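PDB 6PV5: putative O-GlcNAcase nagJ from Clostridium perfringens, which is a family 84 glycoside hydrolase that probably acts as a hexosaminidase, removing terminal N-acetylglucosamine residues from glycans. Local coordinates for residues A[564-575]-A[612-620]. Sequence-based numbering, arbitrary orientation.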
# COMPACT_ATOMS: atom_id res chain seq x y z
N TYR A 564 12.16 -10.55 24.48
CA TYR A 564 12.94 -9.32 24.42
C TYR A 564 12.59 -8.41 25.60
O TYR A 564 13.48 -7.86 26.23
CB TYR A 564 12.71 -8.54 23.12
CG TYR A 564 13.59 -8.96 21.98
CD1 TYR A 564 14.97 -8.80 22.07
CD2 TYR A 564 13.06 -9.49 20.82
CE1 TYR A 564 15.80 -9.19 21.03
CE2 TYR A 564 13.88 -9.89 19.78
CZ TYR A 564 15.25 -9.73 19.88
OH TYR A 564 16.08 -10.07 18.86
N GLY A 565 11.29 -8.26 25.90
CA GLY A 565 10.89 -7.45 27.04
C GLY A 565 11.60 -7.88 28.33
O GLY A 565 12.23 -7.07 29.02
N ASN A 566 11.52 -9.19 28.60
CA ASN A 566 12.12 -9.80 29.77
C ASN A 566 13.64 -9.67 29.75
O ASN A 566 14.25 -9.39 30.78
CB ASN A 566 11.68 -11.26 29.91
CG ASN A 566 10.27 -11.33 30.46
OD1 ASN A 566 9.93 -10.57 31.36
ND2 ASN A 566 9.45 -12.20 29.91
N ALA A 567 14.24 -9.84 28.56
CA ALA A 567 15.69 -9.74 28.46
C ALA A 567 16.11 -8.30 28.74
O ALA A 567 17.15 -8.05 29.36
CB ALA A 567 16.15 -10.22 27.11
N GLY A 568 15.28 -7.34 28.28
CA GLY A 568 15.58 -5.93 28.49
C GLY A 568 15.49 -5.57 29.98
O GLY A 568 16.36 -4.88 30.50
N LEU A 569 14.43 -6.04 30.65
CA LEU A 569 14.29 -5.85 32.09
C LEU A 569 15.49 -6.42 32.85
O LEU A 569 15.99 -5.78 33.77
CB LEU A 569 12.97 -6.47 32.58
CG LEU A 569 11.72 -5.75 32.09
CD1 LEU A 569 10.45 -6.50 32.49
CD2 LEU A 569 11.71 -4.30 32.58
N LYS A 570 15.98 -7.60 32.42
CA LYS A 570 17.14 -8.23 33.06
C LYS A 570 18.41 -7.41 32.81
O LYS A 570 19.23 -7.27 33.71
CB LYS A 570 17.33 -9.68 32.61
CG LYS A 570 18.43 -10.45 33.32
CD LYS A 570 18.24 -10.57 34.83
CE LYS A 570 16.90 -11.17 35.20
NZ LYS A 570 16.70 -11.12 36.67
N SER A 571 18.56 -6.87 31.59
CA SER A 571 19.73 -6.08 31.26
C SER A 571 19.80 -4.83 32.15
O SER A 571 20.90 -4.45 32.56
CB SER A 571 19.78 -5.71 29.79
OG SER A 571 19.79 -6.89 29.00
N ILE A 572 18.66 -4.21 32.44
CA ILE A 572 18.65 -3.06 33.32
C ILE A 572 19.15 -3.50 34.70
O ILE A 572 20.01 -2.85 35.28
CB ILE A 572 17.26 -2.39 33.38
CG1 ILE A 572 16.96 -1.59 32.11
CG2 ILE A 572 17.11 -1.51 34.62
CD1 ILE A 572 15.53 -1.15 32.00
N GLU A 573 18.63 -4.63 35.18
CA GLU A 573 19.03 -5.13 36.49
C GLU A 573 20.54 -5.32 36.55
O GLU A 573 21.15 -4.94 37.55
CB GLU A 573 18.33 -6.44 36.82
CG GLU A 573 16.89 -6.26 37.26
CD GLU A 573 16.20 -7.59 37.49
OE1 GLU A 573 16.85 -8.66 37.31
OE2 GLU A 573 15.01 -7.57 37.86
N ILE A 574 21.13 -5.89 35.48
CA ILE A 574 22.56 -6.15 35.40
C ILE A 574 23.31 -4.83 35.52
O ILE A 574 24.29 -4.74 36.27
CB ILE A 574 22.95 -6.92 34.11
CG1 ILE A 574 22.42 -8.35 34.10
CG2 ILE A 574 24.46 -6.88 33.88
CD1 ILE A 574 22.49 -9.04 32.73
N LEU A 575 22.86 -3.81 34.76
CA LEU A 575 23.45 -2.48 34.85
C LEU A 575 23.35 -1.93 36.28
O LEU A 575 24.29 -1.33 36.79
CB LEU A 575 22.79 -1.53 33.84
CG LEU A 575 23.15 -1.77 32.36
CD1 LEU A 575 22.39 -0.84 31.41
CD2 LEU A 575 24.65 -1.64 32.12
N VAL A 612 16.93 -3.04 20.21
CA VAL A 612 16.86 -3.71 21.50
C VAL A 612 17.87 -4.86 21.56
O VAL A 612 18.54 -5.06 22.58
CB VAL A 612 15.43 -4.18 21.84
CG1 VAL A 612 15.39 -5.01 23.12
CG2 VAL A 612 14.47 -3.00 21.99
N ASP A 613 17.95 -5.64 20.47
CA ASP A 613 18.80 -6.80 20.43
C ASP A 613 20.26 -6.44 20.74
O ASP A 613 20.88 -7.08 21.60
CB ASP A 613 18.57 -7.59 19.14
CG ASP A 613 19.35 -8.90 19.12
OD1 ASP A 613 20.57 -8.83 18.96
OD2 ASP A 613 18.73 -9.95 19.32
N PRO A 614 20.92 -5.49 20.02
CA PRO A 614 22.29 -5.11 20.37
C PRO A 614 22.48 -4.57 21.78
O PRO A 614 23.57 -4.70 22.37
CB PRO A 614 22.70 -4.05 19.33
CG PRO A 614 21.36 -3.62 18.67
CD PRO A 614 20.45 -4.82 18.80
N PHE A 615 21.44 -3.91 22.31
CA PHE A 615 21.49 -3.40 23.66
C PHE A 615 21.68 -4.56 24.65
O PHE A 615 22.62 -4.57 25.44
CB PHE A 615 20.24 -2.60 24.03
CG PHE A 615 20.20 -2.22 25.50
CD1 PHE A 615 21.10 -1.29 26.01
CD2 PHE A 615 19.30 -2.81 26.38
CE1 PHE A 615 21.07 -0.93 27.36
CE2 PHE A 615 19.27 -2.46 27.72
CZ PHE A 615 20.17 -1.53 28.21
N ILE A 616 20.81 -5.55 24.59
CA ILE A 616 20.91 -6.69 25.48
C ILE A 616 22.26 -7.40 25.29
O ILE A 616 22.88 -7.79 26.27
CB ILE A 616 19.72 -7.63 25.28
CG1 ILE A 616 18.43 -6.90 25.68
CG2 ILE A 616 19.91 -8.91 26.09
CD1 ILE A 616 17.22 -7.39 24.91
N ARG A 617 22.73 -7.53 24.04
CA ARG A 617 24.00 -8.21 23.82
C ARG A 617 25.17 -7.38 24.34
O ARG A 617 26.17 -7.96 24.74
CB ARG A 617 24.22 -8.59 22.35
CG ARG A 617 23.31 -9.72 21.88
CD ARG A 617 23.47 -10.05 20.40
NE ARG A 617 22.18 -10.53 19.93
CZ ARG A 617 21.74 -11.78 20.07
NH1 ARG A 617 22.53 -12.70 20.63
NH2 ARG A 617 20.55 -12.13 19.62
N LYS A 618 25.08 -6.05 24.28
CA LYS A 618 26.18 -5.21 24.76
C LYS A 618 26.29 -5.33 26.28
O LYS A 618 27.39 -5.33 26.82
CB LYS A 618 25.98 -3.74 24.41
CG LYS A 618 27.20 -2.85 24.59
CD LYS A 618 27.08 -1.50 23.93
CE LYS A 618 28.03 -0.49 24.56
NZ LYS A 618 28.04 0.82 23.85
N VAL A 619 25.16 -5.41 26.97
CA VAL A 619 25.14 -5.53 28.42
C VAL A 619 25.88 -6.80 28.86
O VAL A 619 26.62 -6.77 29.83
CB VAL A 619 23.70 -5.47 28.96
CG1 VAL A 619 23.60 -5.94 30.41
CG2 VAL A 619 23.09 -4.08 28.78
N HIS A 620 25.70 -7.90 28.13
CA HIS A 620 26.56 -9.07 28.32
C HIS A 620 27.81 -8.93 27.45
O HIS A 620 28.87 -9.38 27.90
CB HIS A 620 25.79 -10.36 27.99
CG HIS A 620 24.46 -10.42 28.66
ND1 HIS A 620 23.39 -9.65 28.25
CD2 HIS A 620 24.03 -11.15 29.72
CE1 HIS A 620 22.34 -9.90 29.01
NE2 HIS A 620 22.71 -10.82 29.92
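With CG of Tyr564 set anti to its carbonyl carbon (chi1 -87°) and CG of Asp613 anti to its backbone N (chi1 -174°), phenol and carboxylate meet near the start of helix 612-619. Tyr564 OH donates to Asp613 OD2 at 2.7 Å, reaching that oxygen on its anti side and somewhat out of the carboxylate plane, while the acceptor lies at the edge of the ring. Arg617, one turn further on, holds the same carboxylate side-on: NE faces OD1 of Asp613, nearly in the guanidinium plane, and NH2 takes the syn lone pair of OD2 at 2.9 Å. Asp613 OD2 thus accepts from both Tyr564 and Arg617, which fixes the carboxylate's rotation and probably favours its charged form.

Next to this polar group, Ile616 enters as a knob into the hole formed by Tyr564, Ala567, Gly568 and Ser571. Its CD1 lies 3.7 Å from Ala567 CB and also touches the edge of the Tyr564 ring. These helices, 548-579 and 612-619, belong to the helical region that follows the catalytic barrel in the chain; their segments run 37° from parallel, with axes 9.5 Å apart. Helix 583-601 packs against both, through Tyr564 on Leu600 and Arg617 on Leu597.

Ser571 OG turns back to Ala567 O (2.9 Å), approaching from the opposite face of the carbonyl to Ser571 N, so the hydroxyl is satisfied within its own helix while resting on Ile616 CG2. Beyond it, Val619 spreads its two methyls: CG1 packs on Ile574 CG2 at 3.7 Å, and CG2 lies against Ser571 CB and over a face of the Phe615 ring, near the rim. Leu575 CD1 meets CZ of that ring at 4.0 Å, coming from the opposite direction, and Trp514 of helix 501-515 touches Leu575 in turn.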